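Local coordinates for protein Ent-copalyl diphosphate synthase (Streptomyces platensis, PDB 5BP8) that belongs to the terpene cyclase family and folds mainly from alpha helices, with almost no beta structure, at residues Asp386-Asp391 with Asp426-Trp431. Residues are numbered along the deposited sequence; the frame is centred on the assembly and turned at random. Where two conformers were deposited one is given.
Sequences DNQLPD and DRAAAW
Gln-388 lies obliquely across Arg-427, its amide plane turned 35° from the guanidinium. Gln-388 OE1 rests over one face of that group, offset toward its rim and 3.0 Å from Arg-427 NH2. Because the oxygen approaches from above the plane, the pair is not a hydrogen bond, although the carbonyl dipole should still favour the positive charge. At the edge of the guanidinium, near its plane, lie Leu-389 O, 3.3 Å from Arg-427 NH1, and Pro-390 O. A long arginine suits this place: its chain, bent at chi3, can bring a flat cation to several oxygens of a loop.

Gln-388 CG stands anti to the backbone N (chi1 -172°), and the extended chain beyond it carries the amide to the helix. Gln-388 NE2 is hydrogen-bonded to Gly-392 O in the loop and to Ala-424 O in the helix. An amide suits this buried position because its N-H groups can join the loop to the helix backbone.

Water completes the polar link at two points. One molecule donates to both Asp-391 O and Arg-427 O, the latter at 2.9 Å. A second lies in plane at the Trp-431 ring edge, accepting from NE1 at 2.9 Å and donating to Asp-391 OD2 at 2.8 Å. Carboxylate and indole planes are 52° apart. Aspartate suits its place because OD2 can accept from water while OD1 is hydrogen-bonded to Ser-393 OG. Indole pairs a mostly nonpolar ring, packed on Pro-402 and Thr-406, with one N-H that reaches water. Trp-431 also packs through CB, 3.5 Å from Asp-391 O.

Gln-388, Gly-392 and Trp-394 fit the QxxxGxW pattern of the QW motif found in this cyclase family. The contact joins the loop following helix 370-386 to helix 422-435, whose small Ala-428 and Trp-431 also pack on helix 402-416.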
loop_
_atom_site.group_PDB
_atom_site.type_symbol
_atom_site.label_atom_id
_atom_site.label_comp_id
_atom_site.label_asym_id
_atom_site.label_seq_id
_atom_site.Cartn_x
_atom_site.Cartn_y
_atom_site.Cartn_z
ATOM N N ASP A 386 -3.625 -24.285 6.834
ATOM C CA ASP A 386 -2.278 -24.813 6.917
ATOM C C ASP A 386 -1.215 -23.699 7.066
ATOM O O ASP A 386 -0.122 -23.953 7.554
ATOM C CB ASP A 386 -1.978 -25.658 5.676
ATOM C CG ASP A 386 -2.936 -26.844 5.515
ATOM O OD1 ASP A 386 -2.898 -27.467 4.434
ATOM O OD2 ASP A 386 -3.735 -27.143 6.438
ATOM N N ASN A 387 -1.541 -22.480 6.624
ATOM C CA ASN A 387 -0.607 -21.355 6.705
ATOM C C ASN A 387 -0.768 -20.450 7.920
ATOM O O ASN A 387 -0.035 -19.455 8.040
ATOM C CB ASN A 387 -0.646 -20.554 5.406
ATOM C CG ASN A 387 0.133 -21.249 4.311
ATOM O OD1 ASN A 387 1.334 -21.056 4.176
ATOM N ND2 ASN A 387 -0.539 -22.096 3.548
ATOM N N GLN A 388 -1.689 -20.800 8.828
ATOM C CA GLN A 388 -1.823 -20.112 10.104
ATOM C C GLN A 388 -0.568 -20.376 10.936
ATOM O O GLN A 388 -0.104 -21.518 11.016
ATOM C CB GLN A 388 -3.052 -20.582 10.895
ATOM C CG GLN A 388 -3.362 -19.758 12.147
ATOM C CD GLN A 388 -4.673 -20.139 12.819
ATOM O OE1 GLN A 388 -5.115 -21.270 12.699
ATOM N NE2 GLN A 388 -5.288 -19.207 13.555
ATOM N N LEU A 389 -0.049 -19.335 11.578
ATOM C CA LEU A 389 1.160 -19.481 12.396
ATOM C C LEU A 389 0.831 -20.159 13.740
ATOM O O LEU A 389 -0.313 -20.134 14.212
ATOM C CB LEU A 389 1.853 -18.107 12.598
ATOM C CG LEU A 389 2.199 -17.416 11.273
ATOM C CD1 LEU A 389 2.573 -15.949 11.470
ATOM C CD2 LEU A 389 3.326 -18.158 10.573
ATOM N N PRO A 390 1.853 -20.757 14.382
ATOM C CA PRO A 390 1.594 -21.432 15.643
ATOM C C PRO A 390 0.893 -20.543 16.681
ATOM O O PRO A 390 0.099 -21.054 17.443
ATOM C CB PRO A 390 2.981 -21.868 16.120
ATOM C CG PRO A 390 3.856 -21.840 14.906
ATOM C CD PRO A 390 3.234 -20.927 13.900
ATOM N N ASP A 391 1.136 -19.228 16.686
ATOM C CA ASP A 391 0.488 -18.379 17.673
ATOM C C ASP A 391 -0.953 -17.976 17.359
ATOM O O ASP A 391 -1.594 -17.281 18.168
ATOM C CB ASP A 391 1.349 -17.133 18.004
ATOM C CG ASP A 391 1.434 -16.133 16.866
ATOM O OD1 ASP A 391 0.849 -16.332 15.754
ATOM O OD2 ASP A 391 2.098 -15.095 17.088
ATOM N N ASP A 426 -10.895 -19.509 16.396
ATOM C CA ASP A 426 -10.779 -19.283 17.829
ATOM C C ASP A 426 -9.336 -18.968 18.235
ATOM O O ASP A 426 -9.121 -18.171 19.131
ATOM C CB ASP A 426 -11.261 -20.494 18.645
ATOM C CG ASP A 426 -12.734 -20.780 18.468
ATOM O OD1 ASP A 426 -13.498 -19.861 18.111
ATOM O OD2 ASP A 426 -13.142 -21.942 18.712
ATOM N N ARG A 427 -8.364 -19.617 17.592
ATOM C CA ARG A 427 -6.952 -19.371 17.889
ATOM C C ARG A 427 -6.562 -17.937 17.485
ATOM O O ARG A 427 -5.740 -17.311 18.145
ATOM C CB ARG A 427 -6.048 -20.330 17.124
ATOM C CG ARG A 427 -6.037 -21.772 17.627
ATOM C CD ARG A 427 -4.702 -22.387 17.232
ATOM N NE ARG A 427 -4.722 -23.080 15.946
ATOM C CZ ARG A 427 -3.737 -23.060 15.040
ATOM N NH1 ARG A 427 -2.635 -22.303 15.195
ATOM N NH2 ARG A 427 -3.884 -23.769 13.923
ATOM N N ALA A 428 -7.142 -17.456 16.391
ATOM C CA ALA A 428 -6.960 -16.042 15.971
ATOM C C ALA A 428 -7.538 -15.060 17.003
ATOM O O ALA A 428 -6.903 -14.040 17.359
ATOM C CB ALA A 428 -7.573 -15.803 14.603
ATOM N N ALA A 429 -8.730 -15.338 17.504
ATOM C CA ALA A 429 -9.345 -14.490 18.534
ATOM C C ALA A 429 -8.542 -14.526 19.847
ATOM O O ALA A 429 -8.405 -13.509 20.524
ATOM C CB ALA A 429 -10.800 -14.901 18.782
ATOM N N ALA A 430 -7.997 -15.690 20.191
ATOM C CA ALA A 430 -7.112 -15.802 21.337
ATOM C C ALA A 430 -5.861 -14.918 21.169
ATOM O O ALA A 430 -5.407 -14.287 22.129
ATOM C CB ALA A 430 -6.705 -17.243 21.553
ATOM N N TRP A 431 -5.299 -14.930 19.964
ATOM C CA TRP A 431 -4.138 -14.100 19.635
ATOM C C TRP A 431 -4.476 -12.620 19.747
ATOM O O TRP A 431 -3.682 -11.810 20.263
ATOM C CB TRP A 431 -3.631 -14.459 18.241
ATOM C CG TRP A 431 -2.493 -13.635 17.762
ATOM C CD1 TRP A 431 -1.180 -13.815 18.050
ATOM C CD2 TRP A 431 -2.563 -12.501 16.895
ATOM N NE1 TRP A 431 -0.409 -12.874 17.395
ATOM C CE2 TRP A 431 -1.235 -12.042 16.698
ATOM C CE3 TRP A 431 -3.607 -11.830 16.264
ATOM C CZ2 TRP A 431 -0.932 -10.945 15.887
ATOM C CZ3 TRP A 431 -3.301 -10.740 15.455
ATOM C CH2 TRP A 431 -1.977 -10.318 15.273
HETATM O O HOH W 1 -3.835 -18.920 19.689
HETATM O O HOH W 2 2.447 -12.353 17.076
#